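Local structure of putative ATPase Rv3679 (Mycobacterium tuberculosis H37Rv, 6BS3) at residues E76-I79 against A80-E83; A92-I95 against E96-F99; I141-T144 against V145-D149; P216-E219 against T220-I224. The protein forms, with its partner subunit BagB, a heterodimeric ATPase complex whose ATP hydrolysis is required for resistance to nitric oxide and to elevated glycerol. All coordinates share one frame; numbering follows the deposited sequence.

Contact 1 of 4, residues E76-I79 against A80-E83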
ATOM      1  N   GLU A  76     -18.231 -16.419  12.731  1.00 45.50           N
ATOM      2  CA  GLU A  76     -16.943 -17.108  12.870  1.00 45.19           C
ATOM      3  C   GLU A  76     -17.097 -18.448  12.187  1.00 50.33           C
ATOM      4  O   GLU A  76     -17.939 -19.245  12.601  1.00 51.87           O
ATOM      5  CB  GLU A  76     -16.553 -17.264  14.338  1.00 46.04           C
ATOM      6  CG  GLU A  76     -16.311 -15.927  15.013  1.00 48.52           C
ATOM      7  CD  GLU A  76     -16.566 -15.906  16.503  1.00 53.45           C
ATOM      8  OE1 GLU A  76     -16.377 -16.945  17.179  1.00 46.57           O
ATOM      9  OE2 GLU A  76     -16.927 -14.821  17.004  1.00 51.12           O
ATOM     10  N   LEU A  77     -16.370 -18.661  11.080  1.00 45.79           N
ATOM     11  CA  LEU A  77     -16.547 -19.886  10.286  1.00 45.11           C
ATOM     12  C   LEU A  77     -15.246 -20.565  10.011  1.00 46.97           C
ATOM     13  O   LEU A  77     -14.242 -19.883   9.782  1.00 45.28           O
ATOM     14  CB  LEU A  77     -17.255 -19.560   8.935  1.00 44.86           C
ATOM     15  CG  LEU A  77     -18.692 -19.005   8.973  1.00 48.43           C
ATOM     16  CD1 LEU A  77     -19.002 -18.213   7.724  1.00 48.76           C
ATOM     17  CD2 LEU A  77     -19.726 -20.107   9.192  1.00 46.20           C
ATOM     18  N   LYS A  78     -15.242 -21.894  10.035  1.00 44.97           N
ATOM     19  CA  LYS A  78     -14.029 -22.658   9.770  1.00 44.76           C
ATOM     20  C   LYS A  78     -13.600 -22.455   8.323  1.00 47.34           C
ATOM     21  O   LYS A  78     -14.374 -22.700   7.398  1.00 47.47           O
ATOM     22  CB  LYS A  78     -14.253 -24.144  10.053  1.00 47.08           C
ATOM     23  CG  LYS A  78     -12.983 -24.979  10.020  1.00 55.02           C
ATOM     24  CD  LYS A  78     -13.289 -26.463  10.140  1.00 61.44           C
ATOM     25  CE  LYS A  78     -12.016 -27.276  10.319  1.00 69.81           C
ATOM     26  NZ  LYS A  78     -12.198 -28.694   9.903  1.00 69.55           N
ATOM     27  N   ILE A  79     -12.364 -22.008   8.132  1.00 43.35           N
ATOM     28  CA  ILE A  79     -11.850 -21.762   6.792  1.00 42.90           C
ATOM     29  C   ILE A  79     -10.663 -22.651   6.437  1.00 48.10           C
ATOM     30  O   ILE A  79     -10.360 -22.846   5.259  1.00 49.11           O
ATOM     31  CB  ILE A  79     -11.441 -20.287   6.609  1.00 45.54           C
ATOM     32  CG1 ILE A  79     -10.876 -20.060   5.205  1.00 46.17           C
ATOM     33  CG2 ILE A  79     -10.429 -19.881   7.669  1.00 44.34           C
ATOM     34  CD1 ILE A  79     -11.112 -18.665   4.671  1.00 45.76           C
ATOM     35  N   ALA A  80      -9.992 -23.193   7.450  1.00 44.04           N
ATOM     36  CA  ALA A  80      -8.834 -24.046   7.199  1.00 43.59           C
ATOM     37  C   ALA A  80      -8.513 -25.045   8.311  1.00 48.58           C
ATOM     38  O   ALA A  80      -8.657 -24.752   9.498  1.00 48.26           O
ATOM     39  CB  ALA A  80      -7.610 -23.191   6.895  1.00 44.13           C
ATOM     40  N   THR A  81      -8.076 -26.228   7.894  1.00 46.74           N
ATOM     41  CA  THR A  81      -7.678 -27.312   8.792  1.00 47.99           C
ATOM     42  C   THR A  81      -6.162 -27.146   8.980  1.00 54.26           C
ATOM     43  O   THR A  81      -5.422 -27.101   7.998  1.00 55.48           O
ATOM     44  CB  THR A  81      -8.077 -28.708   8.221  1.00 54.30           C
ATOM     45  OG1 THR A  81      -9.508 -28.839   8.216  1.00 52.59           O
ATOM     46  CG2 THR A  81      -7.480 -29.872   9.017  1.00 49.72           C
ATOM     47  N   ALA A  82      -5.710 -26.980  10.220  1.00 49.90           N
ATOM     48  CA  ALA A  82      -4.279 -26.869  10.495  1.00 48.67           C
ATOM     49  C   ALA A  82      -3.722 -28.285  10.694  1.00 53.54           C
ATOM     50  O   ALA A  82      -4.493 -29.233  10.782  1.00 52.87           O
ATOM     51  CB  ALA A  82      -4.058 -26.045  11.744  1.00 48.54           C
ATOM     52  N   GLU A  83      -2.392 -28.422  10.768  1.00 53.67           N
ATOM     53  CA  GLU A  83      -1.669 -29.672  11.019  1.00 54.88           C
ATOM     54  C   GLU A  83      -2.187 -30.401  12.262  1.00 60.05           C
ATOM     55  O   GLU A  83      -2.422 -29.772  13.297  1.00 60.89           O
ATOM     56  CB  GLU A  83      -0.182 -29.367  11.235  1.00 56.76           C
ATOM     57  CG  GLU A  83       0.659 -29.273   9.976  1.00 70.78           C
ATOM     58  CD  GLU A  83       2.154 -29.410  10.214  1.00104.08           C
ATOM     59  OE1 GLU A  83       2.553 -29.933  11.284  1.00 93.44           O
ATOM     60  OE2 GLU A  83       2.930 -29.002   9.320  1.00106.60           O
TER
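A classic beta bulge interrupts the regular pairing of strand 77-82, and Lys78 and Thr81 meet across it. The strand is the first arm of a beta hairpin with strand 86-92. Ile79 and Ala80 are the two bulge residues. Both face Val88 of the second arm, and both are joined to it by backbone hydrogen bonds. The strand bends here: the short axes of 77-79 and 80-82 lie 67° apart.

One side-chain bond spans the bulge. Lys78 NZ donates to Thr81 OG1 at 3.2 Å. The lysine leaves the backbone with CG anti to its N (chi1 -171°) and then runs fully extended. Its ammonium end therefore arrives three residues further along the chain. A chi1 of -68° sets Thr81 OG1 beside its own backbone N, where the lysine meets it. Lysine CE also lies close to the hydroxyl, 3.6 Å from Thr81 OG1. Both side chains are exposed, so this is a surface bond.

The bulge residues themselves touch only loosely through their side chains. Ile79 CG2 is 4.4 Å from Ala80 CB. Both also rest on Phe67, and the buried Ala80 reaches Leu43 of helix 34-46 and Tyr328 of helix 324-336. At the start of the segment, Glu76 forms a hydrogen bond with Tyr156.

Within this chain, strand 77-82 is an outermost strand of the central sheet and pairs antiparallel with 86-92. The arrangement is that of a classic bulge in an edge strand of a beta hairpin.

Contact 2 of 4, residues A92-I95 against E96-F99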
ATOM      1  N   ALA A  92     -14.616 -11.885   9.408  1.00 40.76           N
ATOM      2  CA  ALA A  92     -14.538 -10.624   8.657  1.00 40.92           C
ATOM      3  C   ALA A  92     -15.525  -9.706   9.393  1.00 45.75           C
ATOM      4  O   ALA A  92     -16.742  -9.917   9.295  1.00 45.29           O
ATOM      5  CB  ALA A  92     -14.972 -10.835   7.204  1.00 41.24           C
ATOM      6  N   ILE A  93     -15.013  -8.805  10.261  1.00 42.95           N
ATOM      7  CA  ILE A  93     -15.907  -7.931  11.041  1.00 43.84           C
ATOM      8  C   ILE A  93     -16.669  -6.975  10.096  1.00 50.37           C
ATOM      9  O   ILE A  93     -16.063  -6.314   9.250  1.00 50.84           O
ATOM     10  CB  ILE A  93     -15.197  -7.163  12.205  1.00 46.65           C
ATOM     11  CG1 ILE A  93     -14.562  -8.127  13.243  1.00 45.96           C
ATOM     12  CG2 ILE A  93     -16.178  -6.179  12.889  1.00 47.36           C
ATOM     13  CD1 ILE A  93     -13.578  -7.404  14.290  1.00 41.37           C
ATOM     14  N   ASP A  94     -17.994  -6.961  10.219  1.00 48.20           N
ATOM     15  CA  ASP A  94     -18.891  -6.091   9.467  1.00 47.77           C
ATOM     16  C   ASP A  94     -19.201  -4.953  10.453  1.00 50.89           C
ATOM     17  O   ASP A  94     -19.896  -5.183  11.449  1.00 51.05           O
ATOM     18  CB  ASP A  94     -20.146  -6.894   9.078  1.00 50.04           C
ATOM     19  CG  ASP A  94     -21.251  -6.174   8.322  1.00 63.27           C
ATOM     20  OD1 ASP A  94     -21.417  -4.950   8.521  1.00 63.78           O
ATOM     21  OD2 ASP A  94     -21.977  -6.843   7.562  1.00 74.64           O
ATOM     22  N   ILE A  95     -18.615  -3.756  10.221  1.00 47.59           N
ATOM     23  CA  ILE A  95     -18.741  -2.592  11.118  1.00 47.43           C
ATOM     24  C   ILE A  95     -20.203  -2.146  11.291  1.00 51.13           C
ATOM     25  O   ILE A  95     -20.596  -1.755  12.392  1.00 50.12           O
ATOM     26  CB  ILE A  95     -17.791  -1.406  10.726  1.00 50.28           C
ATOM     27  CG1 ILE A  95     -17.607  -0.407  11.892  1.00 50.90           C
ATOM     28  CG2 ILE A  95     -18.229  -0.676   9.443  1.00 49.45           C
ATOM     29  CD1 ILE A  95     -16.821  -0.901  13.034  1.00 54.63           C
ATOM     30  N   GLU A  96     -21.003  -2.247  10.217  1.00 48.94           N
ATOM     31  CA  GLU A  96     -22.419  -1.890  10.217  1.00 48.94           C
ATOM     32  C   GLU A  96     -23.206  -2.814  11.147  1.00 50.55           C
ATOM     33  O   GLU A  96     -23.894  -2.320  12.039  1.00 48.58           O
ATOM     34  CB  GLU A  96     -22.953  -1.864   8.788  1.00 50.71           C
ATOM     35  CG  GLU A  96     -24.459  -1.722   8.679  1.00 68.48           C
ATOM     36  CD  GLU A  96     -24.949  -1.038   7.416  1.00 89.92           C
ATOM     37  OE1 GLU A  96     -26.177  -0.816   7.328  1.00 76.04           O
ATOM     38  OE2 GLU A  96     -24.127  -0.729   6.520  1.00 81.91           O
ATOM     39  N   ALA A  97     -23.002  -4.142  11.020  1.00 48.05           N
ATOM     40  CA  ALA A  97     -23.631  -5.149  11.890  1.00 47.93           C
ATOM     41  C   ALA A  97     -23.102  -5.051  13.333  1.00 51.92           C
ATOM     42  O   ALA A  97     -23.884  -5.239  14.265  1.00 51.44           O
ATOM     43  CB  ALA A  97     -23.423  -6.551  11.329  1.00 48.33           C
ATOM     44  N   ALA A  98     -21.796  -4.702  13.517  1.00 48.99           N
ATOM     45  CA  ALA A  98     -21.185  -4.510  14.854  1.00 48.30           C
ATOM     46  C   ALA A  98     -21.793  -3.285  15.558  1.00 53.90           C
ATOM     47  O   ALA A  98     -22.011  -3.326  16.766  1.00 54.21           O
ATOM     48  CB  ALA A  98     -19.663  -4.384  14.755  1.00 48.03           C
ATOM     49  N   PHE A  99     -22.109  -2.221  14.801  1.00 52.89           N
ATOM     50  CA  PHE A  99     -22.751  -1.018  15.345  1.00 54.49           C
ATOM     51  C   PHE A  99     -24.193  -1.311  15.837  1.00 59.53           C
ATOM     52  O   PHE A  99     -24.559  -0.850  16.918  1.00 58.63           O
ATOM     53  CB  PHE A  99     -22.693   0.162  14.347  1.00 56.78           C
ATOM     54  CG  PHE A  99     -23.260   1.468  14.865  1.00 59.95           C
ATOM     55  CD1 PHE A  99     -22.893   1.962  16.111  1.00 64.71           C
ATOM     56  CD2 PHE A  99     -24.163   2.203  14.107  1.00 63.68           C
ATOM     57  CE1 PHE A  99     -23.438   3.156  16.597  1.00 66.14           C
ATOM     58  CE2 PHE A  99     -24.685   3.410  14.582  1.00 67.00           C
ATOM     59  CZ  PHE A  99     -24.314   3.882  15.820  1.00 64.95           C
TER
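Asp94 has CG anti to its backbone N (chi1 178°), and this swings its carboxylate forward to the amide of Ala97. Ala97 N donates to Asp94 OD1 at 3.1 Å, and the bond is nearly straight at 168°. The amide does not approach in the plane of the carboxylate. It comes from above, 62° out of that plane. Asp94 CG also touches the methyl of the same residue, 3.7 Å from Ala97 CB.

Two backbone bonds start the helix behind this cap. Ala98 N donates to Asp94 O at 2.8 Å, in the carbonyl plane. Phe99 N donates to Ile95 O at 2.9 Å. Asp94 thus accepts twice, once through its side chain and once through its main chain. Amides at the start of a helix have no preceding turn to bond to, and the carboxylate serves one of them. Its negative charge would probably also suit the helix N-terminus.

The apolar side is lighter. Ile93 CG2 meets Ala98 CB at 4.3 Å. Ile93 and Ile95 continue onto Leu137 of helix 130-146. The Phe99 side chain packs on Val122 and Ala125 of helix 121-128 and on an apolar side chain of the other protein chain. Tyr74 touches Asp94, Ala97 and Ala98.

The segment carries the chain from strand 86-92 into helix 95-107. The geometry is that of an aspartate N-cap at a strand-to-helix junction.

Contact 3 of 4, residues I141-T144 against V145-D149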
ATOM      1  N   ILE A 141     -12.818  -7.529  19.119  1.00 42.01           N
ATOM      2  CA  ILE A 141     -11.569  -8.286  19.211  1.00 41.42           C
ATOM      3  C   ILE A 141     -11.423  -8.791  20.661  1.00 47.48           C
ATOM      4  O   ILE A 141     -11.217  -9.984  20.864  1.00 48.57           O
ATOM      5  CB  ILE A 141     -10.361  -7.417  18.759  1.00 43.54           C
ATOM      6  CG1 ILE A 141     -10.360  -7.219  17.207  1.00 42.47           C
ATOM      7  CG2 ILE A 141      -9.018  -8.019  19.262  1.00 42.94           C
ATOM      8  CD1 ILE A 141      -9.285  -6.063  16.688  1.00 38.94           C
ATOM      9  N   LYS A 142     -11.619  -7.902  21.655  1.00 43.47           N
ATOM     10  CA  LYS A 142     -11.548  -8.252  23.070  1.00 43.25           C
ATOM     11  C   LYS A 142     -12.574  -9.348  23.452  1.00 46.04           C
ATOM     12  O   LYS A 142     -12.250 -10.234  24.242  1.00 46.40           O
ATOM     13  CB  LYS A 142     -11.713  -6.990  23.928  1.00 45.79           C
ATOM     14  CG  LYS A 142     -11.489  -7.202  25.426  1.00 54.17           C
ATOM     15  CD  LYS A 142     -12.784  -7.067  26.174  1.00 61.67           C
ATOM     16  CE  LYS A 142     -12.612  -7.219  27.660  1.00 72.57           C
ATOM     17  NZ  LYS A 142     -13.933  -7.207  28.335  1.00 74.42           N
ATOM     18  N   GLU A 143     -13.790  -9.278  22.896  1.00 42.32           N
ATOM     19  CA  GLU A 143     -14.865 -10.246  23.145  1.00 42.36           C
ATOM     20  C   GLU A 143     -14.455 -11.655  22.659  1.00 47.63           C
ATOM     21  O   GLU A 143     -14.770 -12.630  23.332  1.00 47.89           O
ATOM     22  CB  GLU A 143     -16.190  -9.773  22.489  1.00 43.30           C
ATOM     23  CG  GLU A 143     -17.425 -10.624  22.809  1.00 46.87           C
ATOM     24  CD  GLU A 143     -17.586 -11.914  22.017  1.00 62.29           C
ATOM     25  OE1 GLU A 143     -17.220 -11.933  20.818  1.00 55.46           O
ATOM     26  OE2 GLU A 143     -18.075 -12.911  22.599  1.00 53.06           O
ATOM     27  N   THR A 144     -13.740 -11.760  21.513  1.00 43.76           N
ATOM     28  CA  THR A 144     -13.294 -13.057  20.978  1.00 42.89           C
ATOM     29  C   THR A 144     -12.185 -13.674  21.824  1.00 46.73           C
ATOM     30  O   THR A 144     -12.133 -14.898  21.952  1.00 47.35           O
ATOM     31  CB  THR A 144     -12.911 -12.958  19.492  1.00 45.96           C
ATOM     32  OG1 THR A 144     -11.685 -12.238  19.360  1.00 43.71           O
ATOM     33  CG2 THR A 144     -14.022 -12.339  18.623  1.00 40.96           C
ATOM     34  N   VAL A 145     -11.308 -12.822  22.399  1.00 43.00           N
ATOM     35  CA  VAL A 145     -10.165 -13.175  23.252  1.00 42.59           C
ATOM     36  C   VAL A 145     -10.611 -13.739  24.615  1.00 50.27           C
ATOM     37  O   VAL A 145     -10.049 -14.731  25.061  1.00 50.36           O
ATOM     38  CB  VAL A 145      -9.211 -11.955  23.452  1.00 44.95           C
ATOM     39  CG1 VAL A 145      -8.087 -12.256  24.459  1.00 44.33           C
ATOM     40  CG2 VAL A 145      -8.641 -11.442  22.132  1.00 43.91           C
ATOM     41  N   VAL A 146     -11.558 -13.059  25.301  1.00 49.09           N
ATOM     42  CA  VAL A 146     -12.006 -13.402  26.660  1.00 49.28           C
ATOM     43  C   VAL A 146     -13.168 -14.404  26.684  1.00 56.16           C
ATOM     44  O   VAL A 146     -13.535 -14.849  27.779  1.00 57.28           O
ATOM     45  CB  VAL A 146     -12.314 -12.143  27.534  1.00 52.32           C
ATOM     46  CG1 VAL A 146     -11.164 -11.133  27.490  1.00 51.76           C
ATOM     47  CG2 VAL A 146     -13.632 -11.477  27.139  1.00 52.26           C
ATOM     48  N   ARG A 147     -13.742 -14.768  25.504  1.00 53.17           N
ATOM     49  CA  ARG A 147     -14.864 -15.718  25.448  1.00 53.25           C
ATOM     50  C   ARG A 147     -14.529 -17.112  26.017  1.00 58.38           C
ATOM     51  O   ARG A 147     -13.548 -17.742  25.611  1.00 57.11           O
ATOM     52  CB  ARG A 147     -15.467 -15.838  24.040  1.00 50.75           C
ATOM     53  CG  ARG A 147     -16.870 -16.476  24.058  1.00 55.14           C
ATOM     54  CD  ARG A 147     -17.435 -16.741  22.682  1.00 55.33           C
ATOM     55  NE  ARG A 147     -17.325 -15.582  21.790  1.00 48.51           N
ATOM     56  CZ  ARG A 147     -16.998 -15.653  20.505  1.00 55.31           C
ATOM     57  NH1 ARG A 147     -16.740 -16.826  19.941  1.00 42.99           N
ATOM     58  NH2 ARG A 147     -16.916 -14.551  19.776  1.00 46.79           N
ATOM     59  N   LEU A 148     -15.373 -17.574  26.949  1.00 57.41           N
ATOM     60  CA  LEU A 148     -15.253 -18.876  27.603  1.00 58.53           C
ATOM     61  C   LEU A 148     -16.354 -19.837  27.159  1.00 65.42           C
ATOM     62  O   LEU A 148     -17.447 -19.404  26.803  1.00 64.34           O
ATOM     63  CB  LEU A 148     -15.254 -18.727  29.142  1.00 58.44           C
ATOM     64  CG  LEU A 148     -14.195 -17.782  29.766  1.00 62.64           C
ATOM     65  CD1 LEU A 148     -14.437 -17.611  31.262  1.00 62.43           C
ATOM     66  CD2 LEU A 148     -12.761 -18.267  29.501  1.00 62.24           C
ATOM     67  N   ASP A 149     -16.055 -21.145  27.162  1.00 66.31           N
ATOM     68  CA  ASP A 149     -17.021 -22.187  26.809  1.00 67.85           C
ATOM     69  C   ASP A 149     -17.863 -22.609  28.043  1.00 74.99           C
ATOM     70  O   ASP A 149     -17.893 -21.882  29.040  1.00 74.50           O
ATOM     71  CB  ASP A 149     -16.338 -23.386  26.094  1.00 69.69           C
ATOM     72  CG  ASP A 149     -15.207 -24.104  26.826  1.00 83.27           C
ATOM     73  OD1 ASP A 149     -15.183 -24.070  28.082  1.00 83.90           O
ATOM     74  OD2 ASP A 149     -14.356 -24.718  26.142  1.00 90.71           O
TER
HETATM   75  O   HOH W   1     -11.816 -17.307  23.466  1.00 44.86           O
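Glu143 and Arg147 form a two-bond salt bridge, one helical turn apart. The arginine grips side-on, through NE and NH2. Arg147 NH2 donates to Glu143 OE1 at 2.8 Å, using the syn lone pair of that oxygen. Arg147 NE donates to Glu143 OE2 at 2.9 Å. Both bonds are close to straight, and the carboxylate and guanidinium planes are only 22° apart. The glutamate bends at chi2 (-80°) and the arginine at chi3 (-49°), which brings the flat groups edge to edge. Thr144 CA lies over one face of the guanidinium.

Two more charges join the pair: Glu76 on Arg147 NH2, Lys140 on Glu143 OE1.

Behind this, the last turn of helix 130-146 holds the backbone. Ile141 O accepts from Val145 N at 3.2 Å and from Thr144 OG1 at 2.7 Å. Arg147 N to Glu143 O is only a weak bond. A water bridges the chain as it leaves the helix, donating to Thr144 O and to Arg147 O. Thr144 and Val145 pack on Ile159 of strand 158-162.

Two carboxylates share one guanidinium and a lysine lies on Glu143, so the positive charges probably keep both glutamates ionised.

Contact 4 of 4, residues P216-E219 against T220-I224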
ATOM      1  N   PRO A 216       8.955   0.563   3.920  1.00 50.47           N
ATOM      2  CA  PRO A 216       8.417  -0.397   4.906  1.00 49.43           C
ATOM      3  C   PRO A 216       9.250  -0.480   6.191  1.00 52.38           C
ATOM      4  O   PRO A 216       8.682  -0.589   7.274  1.00 52.53           O
ATOM      5  CB  PRO A 216       8.408  -1.721   4.137  1.00 50.76           C
ATOM      6  CG  PRO A 216       8.352  -1.332   2.708  1.00 54.65           C
ATOM      7  CD  PRO A 216       9.210  -0.116   2.629  1.00 51.11           C
ATOM      8  N   VAL A 217      10.583  -0.364   6.078  1.00 48.23           N
ATOM      9  CA  VAL A 217      11.508  -0.375   7.215  1.00 46.94           C
ATOM     10  C   VAL A 217      11.360   0.915   8.068  1.00 49.61           C
ATOM     11  O   VAL A 217      11.262   0.829   9.297  1.00 48.83           O
ATOM     12  CB  VAL A 217      12.957  -0.675   6.771  1.00 49.48           C
ATOM     13  CG1 VAL A 217      13.972  -0.230   7.818  1.00 49.14           C
ATOM     14  CG2 VAL A 217      13.119  -2.162   6.478  1.00 48.94           C
ATOM     15  N   GLN A 218      11.271   2.078   7.417  1.00 45.85           N
ATOM     16  CA  GLN A 218      11.085   3.368   8.087  1.00 46.00           C
ATOM     17  C   GLN A 218       9.791   3.388   8.916  1.00 50.43           C
ATOM     18  O   GLN A 218       9.793   3.873  10.048  1.00 50.83           O
ATOM     19  CB  GLN A 218      11.052   4.488   7.043  1.00 47.59           C
ATOM     20  CG  GLN A 218      11.107   5.915   7.614  1.00 66.29           C
ATOM     21  CD  GLN A 218      11.075   6.967   6.526  1.00 83.66           C
ATOM     22  OE1 GLN A 218      11.796   6.895   5.517  1.00 79.85           O
ATOM     23  NE2 GLN A 218      10.239   7.972   6.712  1.00 75.82           N
ATOM     24  N   GLU A 219       8.692   2.875   8.340  1.00 47.05           N
ATOM     25  CA  GLU A 219       7.378   2.825   8.973  1.00 46.32           C
ATOM     26  C   GLU A 219       7.353   1.869  10.140  1.00 50.21           C
ATOM     27  O   GLU A 219       6.693   2.165  11.131  1.00 49.94           O
ATOM     28  CB  GLU A 219       6.296   2.486   7.958  1.00 47.41           C
ATOM     29  CG  GLU A 219       6.036   3.604   6.965  1.00 49.50           C
ATOM     30  CD  GLU A 219       4.639   3.616   6.378  1.00 62.68           C
ATOM     31  OE1 GLU A 219       3.791   2.800   6.806  1.00 63.02           O
ATOM     32  OE2 GLU A 219       4.392   4.447   5.478  1.00 63.39           O
ATOM     33  N   THR A 220       8.074   0.734  10.024  1.00 47.55           N
ATOM     34  CA  THR A 220       8.244  -0.279  11.066  1.00 48.01           C
ATOM     35  C   THR A 220       8.927   0.381  12.283  1.00 52.76           C
ATOM     36  O   THR A 220       8.440   0.230  13.406  1.00 53.20           O
ATOM     37  CB  THR A 220       9.039  -1.498  10.526  1.00 50.84           C
ATOM     38  OG1 THR A 220       8.285  -2.115   9.496  1.00 49.61           O
ATOM     39  CG2 THR A 220       9.323  -2.547  11.598  1.00 47.71           C
ATOM     40  N   LEU A 221      10.018   1.131  12.047  1.00 48.91           N
ATOM     41  CA  LEU A 221      10.767   1.839  13.097  1.00 48.49           C
ATOM     42  C   LEU A 221       9.910   2.909  13.796  1.00 53.37           C
ATOM     43  O   LEU A 221       9.861   2.946  15.026  1.00 53.36           O
ATOM     44  CB  LEU A 221      12.059   2.458  12.525  1.00 48.22           C
ATOM     45  CG  LEU A 221      13.136   1.480  12.032  1.00 52.38           C
ATOM     46  CD1 LEU A 221      14.230   2.210  11.262  1.00 51.46           C
ATOM     47  CD2 LEU A 221      13.740   0.710  13.176  1.00 53.97           C
ATOM     48  N   GLU A 222       9.218   3.753  12.998  1.00 50.20           N
ATOM     49  CA  GLU A 222       8.322   4.820  13.448  1.00 50.26           C
ATOM     50  C   GLU A 222       7.135   4.277  14.235  1.00 54.32           C
ATOM     51  O   GLU A 222       6.714   4.926  15.194  1.00 55.46           O
ATOM     52  CB  GLU A 222       7.822   5.634  12.255  1.00 51.77           C
ATOM     53  CG  GLU A 222       8.868   6.574  11.677  1.00 62.96           C
ATOM     54  CD  GLU A 222       8.544   7.178  10.325  1.00 81.01           C
ATOM     55  OE1 GLU A 222       9.354   8.002   9.842  1.00 75.43           O
ATOM     56  OE2 GLU A 222       7.489   6.833   9.744  1.00 77.49           O
ATOM     57  N   ALA A 223       6.588   3.099  13.827  1.00 48.77           N
ATOM     58  CA  ALA A 223       5.480   2.431  14.515  1.00 47.33           C
ATOM     59  C   ALA A 223       5.941   1.850  15.853  1.00 49.72           C
ATOM     60  O   ALA A 223       5.274   2.094  16.850  1.00 49.60           O
ATOM     61  CB  ALA A 223       4.859   1.345  13.643  1.00 47.44           C
ATOM     62  N   ILE A 224       7.088   1.141  15.893  1.00 46.05           N
ATOM     63  CA  ILE A 224       7.664   0.580  17.140  1.00 46.46           C
ATOM     64  C   ILE A 224       7.859   1.678  18.206  1.00 52.16           C
ATOM     65  O   ILE A 224       7.483   1.472  19.362  1.00 52.65           O
ATOM     66  CB  ILE A 224       8.967  -0.242  16.870  1.00 48.99           C
ATOM     67  CG1 ILE A 224       8.610  -1.598  16.234  1.00 49.28           C
ATOM     68  CG2 ILE A 224       9.820  -0.424  18.153  1.00 48.27           C
ATOM     69  CD1 ILE A 224       9.753  -2.425  15.686  1.00 53.00           C
TER
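Successive i to i+4 backbone bonds run through this part of helix 214-229, with Leu221 N to Val217 O and Glu222 N to Gln218 O each 3.0 Å long. Thr220 adds a side-chain bond to the same pattern. Its OG1 donates to Pro216 O at 2.7 Å, while Thr220 N donates to that oxygen at 3.1 Å. The two donors come from opposite faces of the carbonyl plane. OG1 is placed there by chi1 -64°, which sets it beside the backbone N. The buried hydroxyl is thus satisfied by the helix itself.

On another side of the helix, Gln218 NE2 donates to Glu222 OE1 at 3.3 Å, a long bond. The acceptor is met on its syn side, with the donor 35° out of the carboxylate plane. The amide and carboxylate planes stand 76° apart. Gln218 CG lies 3.5 Å from Glu222 OE1, so the chain of the glutamine also borders the carboxylate. Val217 CG1 meets Leu221 CD1 at 4.2 Å.

Gln218 also packs on a basic side chain of the other protein chain. Leu221 and Ile224 rest on Leu308. Pro216, Val217 and Thr220 pack on Thr210, and Ala223 on Leu208, both of strand 204-210. The helix is the crossover of the beta-alpha-beta unit formed by strand 204-210, helix 214-229 and strand 234-242.

Overall arrangement
The four contacts follow one another along the chain without overlap. Contacts 1 to 3 form a group, with centres 16 to 21 Å apart. Contact 1 is in edge strand 77-82, whose hairpin partner 86-92 leads into contact 2 at the start of helix 95-107. Contact 3 ends helix 130-146. The nearest atoms of contacts 2 and 3 are about 4 Å apart. Glu76 joins contact 1 to contact 3, tying the edge strand to that helix end. Contact 4 is remote, its centre about 30 Å from that of contact 3. It lies on the crossover helix after strand 204-210, near the nucleotide: the Pro216 side chain is about 9 Å from bound ADP.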